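PDB 2CXX: probable GTP-binding protein EngB from Pyrococcus horikoshii, which binds guanine nucleotides as a GTPase of the EngB family and is probably needed for normal cell division and septation. Local coordinates for residues Lys131-Lys136 and Pro162-Phe167. Residues are numbered along the deposited sequence; the frame is centred on the assembly and turned at random.
Sequences KLDKIK and PISAKF. With GDP (guanosine-5'-diphosphate), chain D.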
loop_
_atom_site.group_PDB
_atom_site.type_symbol
_atom_site.label_atom_id
_atom_site.label_comp_id
_atom_site.label_asym_id
_atom_site.label_seq_id
_atom_site.Cartn_x
_atom_site.Cartn_y
_atom_site.Cartn_z
ATOM N N LYS A 131 -3.612 -5.730 9.381
ATOM C CA LYS A 131 -4.259 -6.926 9.956
ATOM C C LYS A 131 -3.370 -7.540 11.020
ATOM O O LYS A 131 -3.311 -8.758 11.219
ATOM C CB LYS A 131 -4.604 -7.954 8.886
ATOM C CG LYS A 131 -5.447 -7.306 7.732
ATOM C CD LYS A 131 -6.171 -8.361 6.898
ATOM C CE LYS A 131 -6.986 -7.766 5.702
ATOM N NZ LYS A 131 -7.424 -8.898 4.793
ATOM N N LEU A 132 -2.706 -6.661 11.747
ATOM C CA LEU A 132 -1.808 -7.137 12.777
ATOM C C LEU A 132 -2.480 -8.087 13.780
ATOM O O LEU A 132 -1.842 -9.000 14.357
ATOM C CB LEU A 132 -1.250 -5.923 13.506
ATOM C CG LEU A 132 -0.326 -6.157 14.683
ATOM C CD1 LEU A 132 0.801 -7.103 14.252
ATOM C CD2 LEU A 132 0.221 -4.795 15.148
ATOM N N ASP A 133 -3.779 -7.874 13.980
ATOM C CA ASP A 133 -4.550 -8.682 14.908
ATOM C C ASP A 133 -4.650 -10.164 14.481
ATOM O O ASP A 133 -5.021 -11.025 15.279
ATOM C CB ASP A 133 -5.940 -8.035 15.051
ATOM C CG ASP A 133 -6.632 -7.840 13.719
ATOM O OD1 ASP A 133 -6.209 -6.955 12.940
ATOM O OD2 ASP A 133 -7.619 -8.556 13.460
ATOM N N LYS A 134 -4.268 -10.481 13.252
ATOM C CA LYS A 134 -4.328 -11.857 12.739
ATOM C C LYS A 134 -2.929 -12.473 12.693
ATOM O O LYS A 134 -2.773 -13.647 12.329
ATOM C CB LYS A 134 -4.864 -11.838 11.281
ATOM C CG LYS A 134 -6.203 -11.101 11.055
ATOM C CD LYS A 134 -6.673 -11.141 9.570
ATOM C CE LYS A 134 -7.156 -12.499 9.151
ATOM N NZ LYS A 134 -7.375 -12.601 7.630
ATOM N N ILE A 135 -1.910 -11.667 13.001
ATOM C CA ILE A 135 -0.519 -12.106 12.880
ATOM C C ILE A 135 0.112 -12.544 14.182
ATOM O O ILE A 135 0.292 -11.747 15.073
ATOM C CB ILE A 135 0.368 -10.952 12.274
ATOM C CG1 ILE A 135 -0.324 -10.413 10.990
ATOM C CG2 ILE A 135 1.774 -11.479 12.009
ATOM C CD1 ILE A 135 0.290 -9.191 10.398
ATOM N N LYS A 136 0.460 -13.826 14.259
ATOM C CA LYS A 136 1.088 -14.380 15.453
ATOM C C LYS A 136 2.548 -13.969 15.633
ATOM O O LYS A 136 2.959 -13.792 16.761
ATOM C CB LYS A 136 1.000 -15.907 15.476
ATOM C CG LYS A 136 2.222 -16.594 14.918
ATOM C CD LYS A 136 2.754 -17.705 15.865
ATOM C CE LYS A 136 4.281 -17.688 16.005
ATOM N NZ LYS A 136 4.765 -16.815 17.149
ATOM N N PRO A 162 3.694 -2.003 11.404
ATOM C CA PRO A 162 2.514 -2.855 11.564
ATOM C C PRO A 162 1.338 -2.091 12.217
ATOM O O PRO A 162 1.496 -1.300 13.159
ATOM C CB PRO A 162 3.042 -4.017 12.402
ATOM C CG PRO A 162 4.145 -3.416 13.197
ATOM C CD PRO A 162 4.793 -2.385 12.320
ATOM N N ILE A 163 0.132 -2.314 11.687
ATOM C CA ILE A 163 -1.064 -1.632 12.218
ATOM C C ILE A 163 -2.272 -2.586 12.150
ATOM O O ILE A 163 -2.203 -3.663 11.539
ATOM C CB ILE A 163 -1.456 -0.414 11.306
ATOM C CG1 ILE A 163 -1.547 -0.928 9.856
ATOM C CG2 ILE A 163 -0.358 0.676 11.284
ATOM C CD1 ILE A 163 -2.146 0.035 8.886
ATOM N N SER A 164 -3.354 -2.191 12.816
ATOM C CA SER A 164 -4.645 -2.854 12.602
ATOM C C SER A 164 -5.597 -1.709 12.264
ATOM O O SER A 164 -5.990 -0.965 13.143
ATOM C CB SER A 164 -5.221 -3.587 13.814
ATOM O OG SER A 164 -6.549 -4.015 13.493
ATOM N N ALA A 165 -5.944 -1.563 10.979
ATOM C CA ALA A 165 -6.864 -0.535 10.546
ATOM C C ALA A 165 -8.246 -0.826 11.146
ATOM O O ALA A 165 -9.057 0.118 11.355
ATOM C CB ALA A 165 -6.976 -0.522 8.997
ATOM N N LYS A 166 -8.505 -2.103 11.406
ATOM C CA LYS A 166 -9.789 -2.503 11.959
ATOM C C LYS A 166 -9.979 -1.999 13.367
ATOM O O LYS A 166 -10.995 -1.402 13.650
ATOM C CB LYS A 166 -9.960 -4.021 11.983
ATOM C CG LYS A 166 -11.224 -4.510 12.731
ATOM C CD LYS A 166 -11.522 -5.948 12.379
ATOM C CE LYS A 166 -13.006 -6.337 12.696
ATOM N NZ LYS A 166 -13.332 -7.697 12.146
ATOM N N PHE A 167 -9.013 -2.288 14.229
ATOM C CA PHE A 167 -9.110 -1.897 15.632
ATOM C C PHE A 167 -8.394 -0.620 16.010
ATOM O O PHE A 167 -8.588 -0.082 17.106
ATOM C CB PHE A 167 -8.618 -3.044 16.494
ATOM C CG PHE A 167 -9.423 -4.273 16.344
ATOM C CD1 PHE A 167 -9.055 -5.243 15.434
ATOM C CD2 PHE A 167 -10.578 -4.458 17.093
ATOM C CE1 PHE A 167 -9.808 -6.399 15.263
ATOM C CE2 PHE A 167 -11.348 -5.608 16.933
ATOM C CZ PHE A 167 -10.962 -6.587 16.017
HETATM P PB GDP D . -9.433 -2.690 0.413
HETATM O O1B GDP D . -10.017 -3.534 -0.669
HETATM O O2B GDP D . -7.881 -2.956 0.554
HETATM O O3B GDP D . -9.907 -1.256 0.528
HETATM O O3A GDP D . -9.979 -3.348 1.751
HETATM P PA GDP D . -11.072 -3.018 2.869
HETATM O O1A GDP D . -10.668 -1.816 3.628
HETATM O O2A GDP D . -12.492 -2.852 2.213
HETATM O "O5'" GDP D . -10.940 -4.235 3.904
HETATM C "C5'" GDP D . -11.152 -5.463 3.273
HETATM C "C4'" GDP D . -11.497 -6.531 4.318
HETATM O "O4'" GDP D . -10.410 -6.610 5.343
HETATM C "C3'" GDP D . -12.708 -6.294 5.154
HETATM O "O3'" GDP D . -13.693 -7.289 5.461
HETATM C "C2'" GDP D . -12.196 -5.449 6.341
HETATM O "O2'" GDP D . -13.091 -5.638 7.501
HETATM C "C1'" GDP D . -10.960 -6.289 6.673
HETATM N N9 GDP D . -9.911 -5.568 7.409
HETATM C C8 GDP D . -9.350 -4.302 7.128
HETATM N N7 GDP D . -8.439 -4.027 7.997
HETATM C C5 GDP D . -8.341 -5.064 8.887
HETATM C C6 GDP D . -7.538 -5.344 10.035
HETATM O O6 GDP D . -6.721 -4.576 10.438
HETATM N N1 GDP D . -7.715 -6.551 10.706
HETATM C C2 GDP D . -8.648 -7.454 10.282
HETATM N N2 GDP D . -8.789 -8.629 10.985
HETATM N N3 GDP D . -9.407 -7.219 9.223
HETATM C C4 GDP D . -9.281 -6.044 8.507
#
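Asp133 holds its CG between the backbone N and the carbonyl carbon (chi1 55°), and Ser164 has its OG anti to the backbone N (chi1 172°); these torsions bring carboxylate and hydroxyl together at the guanine of GDP, with OD1 of Asp133 3.0 Å from OG of Ser164. The carboxylate receives two base donors: GDP N1 reaches OD1 at 2.7 Å in a nearly straight bond (174°), and GDP N2 reaches OD2, also at 2.7 Å. OG of Ser164 accepts from the backbone N of Phe167 in an ST motif, which positions the oxygen within reach of both OD1 and GDP O6; its single proton could go to either. The Phe167 ring turns its edge to the carboxylate, CE1 lying 3.6 Å from OD2 of Asp133. Lys131-Asp133, with Asn130, form the NKxD (G4) motif and Ser164-Lys166 the SAK (G5) motif, the guanine-recognition elements of P-loop GTPases, here following the neighbouring parallel strands 125-130 and 160-162; Asn130 OD1 accepts from Ala165 N. O6 also accepts from the backbone N of Lys166, and the aliphatic chains of Lys131 and Lys166 cover opposite faces of the guanine, sandwiching it, Lys131 anchored by a salt bridge to Asp91. Behind the pocket, Leu132 N donates to Ile163 O at 3.0 Å. Leu132 CD2 packs alongside Pro162 CB at 4.0 Å, both side chains resting on Val138 of helix 138-149.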